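Local structure of acyl-coenzyme A oxidase 3 (5YS9) at residues L463-G468 / Q552-H557; D185-N190 / Q274-K279. The protein oxidises acyl-CoA substrates of various chain lengths to (2E)-enoyl-CoA with FAD as cofactor, passing the electrons to oxygen to form hydrogen peroxide in peroxisomal beta-oxidation. All coordinates share one frame; numbering follows the deposited sequence.

Contact 1: L463-G468 / Q552-H557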
loop_
_atom_site.group_PDB
_atom_site.type_symbol
_atom_site.label_atom_id
_atom_site.label_comp_id
_atom_site.label_asym_id
_atom_site.label_seq_id
_atom_site.Cartn_x
_atom_site.Cartn_y
_atom_site.Cartn_z
ATOM N N LEU A 463 -14.350 8.861 -12.356
ATOM C CA LEU A 463 -15.332 8.560 -13.407
ATOM C C LEU A 463 -16.354 9.691 -13.624
ATOM O O LEU A 463 -16.774 9.898 -14.749
ATOM C CB LEU A 463 -16.067 7.247 -13.139
ATOM C CG LEU A 463 -15.207 5.982 -13.128
ATOM C CD1 LEU A 463 -16.053 4.766 -12.743
ATOM C CD2 LEU A 463 -14.486 5.699 -14.438
ATOM N N SER A 464 -16.744 10.400 -12.565
ATOM C CA SER A 464 -17.618 11.552 -12.684
ATOM C C SER A 464 -16.926 12.675 -13.353
ATOM O O SER A 464 -17.505 13.337 -14.192
ATOM C CB SER A 464 -18.057 12.088 -11.337
ATOM O OG SER A 464 -18.723 11.083 -10.655
ATOM N N MET A 465 -15.700 12.942 -12.934
ATOM C CA MET A 465 -15.016 14.045 -13.510
ATOM C C MET A 465 -14.708 13.756 -14.972
ATOM O O MET A 465 -14.794 14.670 -15.761
ATOM C CB MET A 465 -13.809 14.486 -12.683
ATOM C CG MET A 465 -12.522 14.645 -13.465
ATOM S SD MET A 465 -11.482 15.917 -12.834
ATOM C CE MET A 465 -9.944 15.208 -13.348
ATOM N N GLY A 466 -14.393 12.497 -15.306
ATOM C CA GLY A 466 -14.174 12.030 -16.702
ATOM C C GLY A 466 -15.377 12.196 -17.617
ATOM O O GLY A 466 -15.243 12.643 -18.733
ATOM N N ARG A 467 -16.554 11.836 -17.111
ATOM C CA ARG A 467 -17.840 12.192 -17.711
ATOM C C ARG A 467 -17.998 13.709 -17.774
ATOM O O ARG A 467 -18.393 14.231 -18.811
ATOM C CB ARG A 467 -19.002 11.559 -16.938
ATOM C CG ARG A 467 -20.418 11.906 -17.419
ATOM C CD ARG A 467 -21.558 11.286 -16.612
ATOM N NE ARG A 467 -21.534 11.773 -15.226
ATOM C CZ ARG A 467 -21.598 11.021 -14.106
ATOM N NH1 ARG A 467 -21.731 9.683 -14.158
ATOM N NH2 ARG A 467 -21.545 11.613 -12.903
ATOM N N GLY A 468 -17.683 14.417 -16.697
ATOM C CA GLY A 468 -17.772 15.858 -16.691
ATOM C C GLY A 468 -16.924 16.578 -17.752
ATOM O O GLY A 468 -17.297 17.659 -18.223
ATOM N N GLN A 552 -9.226 7.649 -17.857
ATOM C CA GLN A 552 -8.001 8.182 -18.494
ATOM C C GLN A 552 -8.047 9.734 -18.641
ATOM O O GLN A 552 -7.084 10.447 -18.279
ATOM C CB GLN A 552 -7.752 7.507 -19.856
ATOM C CG GLN A 552 -7.141 6.125 -19.818
ATOM C CD GLN A 552 -5.655 6.173 -19.483
ATOM O OE1 GLN A 552 -5.227 5.629 -18.452
ATOM N NE2 GLN A 552 -4.860 6.840 -20.345
ATOM N N CYS A 553 -9.162 10.252 -19.141
ATOM C CA CYS A 553 -9.348 11.692 -19.194
ATOM C C CYS A 553 -9.171 12.344 -17.841
ATOM O O CYS A 553 -8.458 13.337 -17.729
ATOM C CB CYS A 553 -10.705 12.041 -19.773
ATOM S SG CYS A 553 -10.862 11.651 -21.543
ATOM N N ALA A 554 -9.787 11.786 -16.803
ATOM C CA ALA A 554 -9.617 12.328 -15.436
ATOM C C ALA A 554 -8.138 12.338 -15.050
ATOM O O ALA A 554 -7.619 13.298 -14.466
ATOM C CB ALA A 554 -10.415 11.508 -14.424
ATOM N N LYS A 555 -7.465 11.251 -15.402
ATOM C CA LYS A 555 -6.069 11.073 -15.046
ATOM C C LYS A 555 -5.172 12.042 -15.790
ATOM O O LYS A 555 -4.311 12.658 -15.181
ATOM C CB LYS A 555 -5.627 9.651 -15.325
ATOM C CG LYS A 555 -4.275 9.285 -14.735
ATOM C CD LYS A 555 -3.500 8.281 -15.577
ATOM C CE LYS A 555 -3.395 6.934 -14.916
ATOM N NZ LYS A 555 -2.486 6.080 -15.725
ATOM N N ILE A 556 -5.355 12.182 -17.094
ATOM C CA ILE A 556 -4.443 13.014 -17.865
ATOM C C ILE A 556 -4.673 14.482 -17.555
ATOM O O ILE A 556 -3.730 15.247 -17.395
ATOM C CB ILE A 556 -4.475 12.703 -19.376
ATOM C CG1 ILE A 556 -4.002 11.278 -19.621
ATOM C CG2 ILE A 556 -3.523 13.620 -20.126
ATOM C CD1 ILE A 556 -4.716 10.571 -20.762
ATOM N N HIS A 557 -5.919 14.865 -17.423
ATOM C CA HIS A 557 -6.227 16.241 -17.078
ATOM C C HIS A 557 -5.669 16.668 -15.697
ATOM O O HIS A 557 -5.167 17.785 -15.544
ATOM C CB HIS A 557 -7.749 16.426 -17.167
ATOM C CG HIS A 557 -8.255 17.708 -16.588
ATOM N ND1 HIS A 557 -8.200 18.902 -17.266
ATOM C CD2 HIS A 557 -8.876 17.963 -15.408
ATOM C CE1 HIS A 557 -8.759 19.842 -16.518
ATOM N NE2 HIS A 557 -9.194 19.293 -15.395
#
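Two hydrogen bonds hold the imidazole of H557, ND1 pairing with Y488 OH and NE2 with S407 OG, while its carbon edge turns to M465. This is a buried, near-perpendicular crossing of helices 458-477 and 547-573 in the alpha-helical C-terminal part of the acyl-CoA oxidase fold; the axes of the two short segments pass 7.9 Å apart at 87°. G466 and A554 sit at the crossing, their CA atoms 4.7 Å apart. Beside them M465 reaches across with a chain bent at chi2, its CG and CE each 3.9 Å from A554 CB. Its CE meets the H557 ring at the edge and in its plane, 3.6 Å from CD2, while SD stands obliquely 5.2 Å from the ring centroid. H557 chi1 (169°, CG anti to the backbone N) carries the ring out towards M465, and the two hydrogen bonds resist its turning. Replacing M465 with alanine is likely to open a gap between this ring edge and A554, leaving CD2 without its methyl neighbour. Two residues before M465, L463 touches FAD and packs on Y350 of the second subunit. The M465 methyl also lies 3.2 Å from A554 O, itself hydrogen-bonded to T558 OG1.

Contact 2: D185-N190 / Q274-K279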
loop_
_atom_site.group_PDB
_atom_site.type_symbol
_atom_site.label_atom_id
_atom_site.label_comp_id
_atom_site.label_asym_id
_atom_site.label_seq_id
_atom_site.Cartn_x
_atom_site.Cartn_y
_atom_site.Cartn_z
ATOM N N ASP A 185 -46.886 16.961 14.989
ATOM C CA ASP A 185 -45.859 17.835 14.450
ATOM C C ASP A 185 -44.444 17.273 14.621
ATOM O O ASP A 185 -43.536 17.963 15.051
ATOM C CB ASP A 185 -45.965 19.221 15.062
ATOM C CG ASP A 185 -45.328 20.267 14.210
ATOM O OD1 ASP A 185 -45.258 20.072 12.992
ATOM O OD2 ASP A 185 -44.891 21.282 14.751
ATOM N N GLU A 186 -44.291 16.001 14.295
ATOM C CA GLU A 186 -43.062 15.253 14.482
ATOM C C GLU A 186 -42.586 14.554 13.201
ATOM O O GLU A 186 -43.348 14.354 12.254
ATOM C CB GLU A 186 -43.297 14.217 15.581
ATOM C CG GLU A 186 -43.424 14.812 16.993
ATOM C CD GLU A 186 -43.534 13.734 18.074
ATOM O OE1 GLU A 186 -44.265 12.738 17.879
ATOM O OE2 GLU A 186 -42.877 13.873 19.124
ATOM N N PHE A 187 -41.301 14.214 13.173
ATOM C CA PHE A 187 -40.792 13.199 12.250
ATOM C C PHE A 187 -40.575 11.879 12.989
ATOM O O PHE A 187 -40.145 11.875 14.130
ATOM C CB PHE A 187 -39.495 13.632 11.572
ATOM C CG PHE A 187 -39.669 14.766 10.622
ATOM C CD1 PHE A 187 -40.301 14.567 9.409
ATOM C CD2 PHE A 187 -39.205 16.039 10.947
ATOM C CE1 PHE A 187 -40.453 15.613 8.527
ATOM C CE2 PHE A 187 -39.371 17.097 10.076
ATOM C CZ PHE A 187 -39.992 16.884 8.857
ATOM N N ILE A 188 -40.899 10.781 12.309
ATOM C CA ILE A 188 -40.518 9.452 12.709
ATOM C C ILE A 188 -39.293 9.044 11.880
ATOM O O ILE A 188 -39.407 8.834 10.669
ATOM C CB ILE A 188 -41.648 8.448 12.463
ATOM C CG1 ILE A 188 -42.919 8.881 13.227
ATOM C CG2 ILE A 188 -41.218 7.041 12.897
ATOM C CD1 ILE A 188 -44.091 7.898 13.067
ATOM N N ILE A 189 -38.145 8.899 12.555
ATOM C CA ILE A 189 -36.919 8.397 11.947
ATOM C C ILE A 189 -36.844 6.869 12.070
ATOM O O ILE A 189 -36.903 6.330 13.190
ATOM C CB ILE A 189 -35.661 8.987 12.584
ATOM C CG1 ILE A 189 -35.757 10.540 12.710
ATOM C CG2 ILE A 189 -34.440 8.550 11.779
ATOM C CD1 ILE A 189 -36.184 11.266 11.440
ATOM N N ASN A 190 -36.739 6.181 10.922
ATOM C CA ASN A 190 -36.793 4.735 10.903
ATOM C C ASN A 190 -35.778 4.116 9.952
ATOM O O ASN A 190 -35.618 4.542 8.798
ATOM C CB ASN A 190 -38.211 4.197 10.606
ATOM C CG ASN A 190 -38.366 2.724 10.967
ATOM O OD1 ASN A 190 -38.326 2.332 12.165
ATOM N ND2 ASN A 190 -38.482 1.883 9.938
ATOM N N GLN A 274 -39.074 20.654 14.005
ATOM C CA GLN A 274 -38.074 21.710 14.061
ATOM C C GLN A 274 -36.621 21.166 14.064
ATOM O O GLN A 274 -35.651 21.950 13.963
ATOM C CB GLN A 274 -38.319 22.590 15.298
ATOM C CG GLN A 274 -39.588 23.430 15.269
ATOM C CD GLN A 274 -40.869 22.730 15.717
ATOM O OE1 GLN A 274 -40.912 21.517 15.987
ATOM N NE2 GLN A 274 -41.942 23.505 15.782
ATOM N N ASN A 275 -36.476 19.841 14.195
ATOM C CA ASN A 275 -35.160 19.241 14.268
ATOM C C ASN A 275 -34.597 19.040 12.905
ATOM O O ASN A 275 -33.396 18.891 12.780
ATOM C CB ASN A 275 -35.177 17.911 15.018
ATOM C CG ASN A 275 -35.053 18.067 16.519
ATOM O OD1 ASN A 275 -34.611 17.153 17.199
ATOM N ND2 ASN A 275 -35.431 19.209 17.044
ATOM N N MET A 276 -35.460 18.997 11.897
ATOM C CA MET A 276 -35.030 19.033 10.508
ATOM C C MET A 276 -34.387 20.355 10.258
ATOM O O MET A 276 -34.961 21.383 10.593
ATOM C CB MET A 276 -36.206 18.917 9.565
ATOM C CG MET A 276 -35.821 19.060 8.091
ATOM S SD MET A 276 -37.271 18.875 7.022
ATOM C CE MET A 276 -36.560 19.407 5.453
ATOM N N LEU A 277 -33.222 20.339 9.629
ATOM C CA LEU A 277 -32.516 21.593 9.323
ATOM C C LEU A 277 -33.110 22.225 8.056
ATOM O O LEU A 277 -33.238 21.563 7.049
ATOM C CB LEU A 277 -31.015 21.333 9.199
ATOM C CG LEU A 277 -30.330 20.843 10.485
ATOM C CD1 LEU A 277 -28.909 20.459 10.142
ATOM C CD2 LEU A 277 -30.352 21.868 11.606
ATOM N N MET A 278 -33.500 23.495 8.113
ATOM C CA MET A 278 -34.403 24.039 7.072
ATOM C C MET A 278 -33.972 25.289 6.315
ATOM O O MET A 278 -34.810 25.938 5.708
ATOM C CB MET A 278 -35.826 24.241 7.631
ATOM C CG MET A 278 -36.629 22.957 7.850
ATOM S SD MET A 278 -38.301 23.383 8.402
ATOM C CE MET A 278 -38.882 21.941 9.303
ATOM N N LYS A 279 -32.680 25.592 6.289
ATOM C CA LYS A 279 -32.155 26.693 5.456
ATOM C C LYS A 279 -32.566 26.572 3.975
ATOM O O LYS A 279 -32.978 27.552 3.369
ATOM C CB LYS A 279 -30.617 26.781 5.579
ATOM C CG LYS A 279 -29.953 27.888 4.759
ATOM C CD LYS A 279 -28.608 28.334 5.324
ATOM C CE LYS A 279 -27.809 29.098 4.272
ATOM N NZ LYS A 279 -27.037 30.252 4.827
#
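A G1 beta bulge marks the start of strand 186-190, where D185 and E186 together face one residue of strand 177-181, and from it D185 turns its carboxylate towards Q274. D185 OD2 stays 3.8 Å from Q274 NE2, too far for a hydrogen bond, and the carboxylate and amide planes stand 78° apart. The carboxylate is held instead by R273, which forms a salt bridge with OD2, and by Y180 OH, which is hydrogen-bonded to OD1. Two residues along the strand, F187 points into the beta domain and meets M276, the first residue after the 3-10 turn that follows strand 262-272. The pair is a Met-aromatic contact within the acyl-CoA dehydrogenase-type middle domain. M276 CB touches F187 CE2 at 3.7 Å. With CG anti to the backbone N (chi1 175°) and the chain extended beyond it, M276 runs past the ring obliquely, bringing SD 3.8 Å from F187 CZ. The sulfur stands 4.8 Å from the ring centroid. F229 packs edge-to-face on F187 and also touches M276, and L217 contacts both. Q141 of helix 139-147 clasps the loop backbone, its NE2 bonded to M276 O and its OE1 to M278 N.

Overall arrangement
The contacts follow one another in series along the chain, contact 2 closing before contact 1 opens, and they belong to different parts of the enzyme. Contact 2 lies in the beta domain, its centre about 34 Å from the centre of the chain; contact 1 is buried in the helical C-terminal region, its centre about 19 Å from the same point. Their centres are about 38 Å apart and their nearest atoms about 25 Å, so neither touches the other. Contact 1 lies near the cofactor: its segment 463-468 includes L463, a residue of the FAD pocket, and G466 is about 12 Å from a bound FAD. No other protein chain of the assembly touches the segments of contact 2.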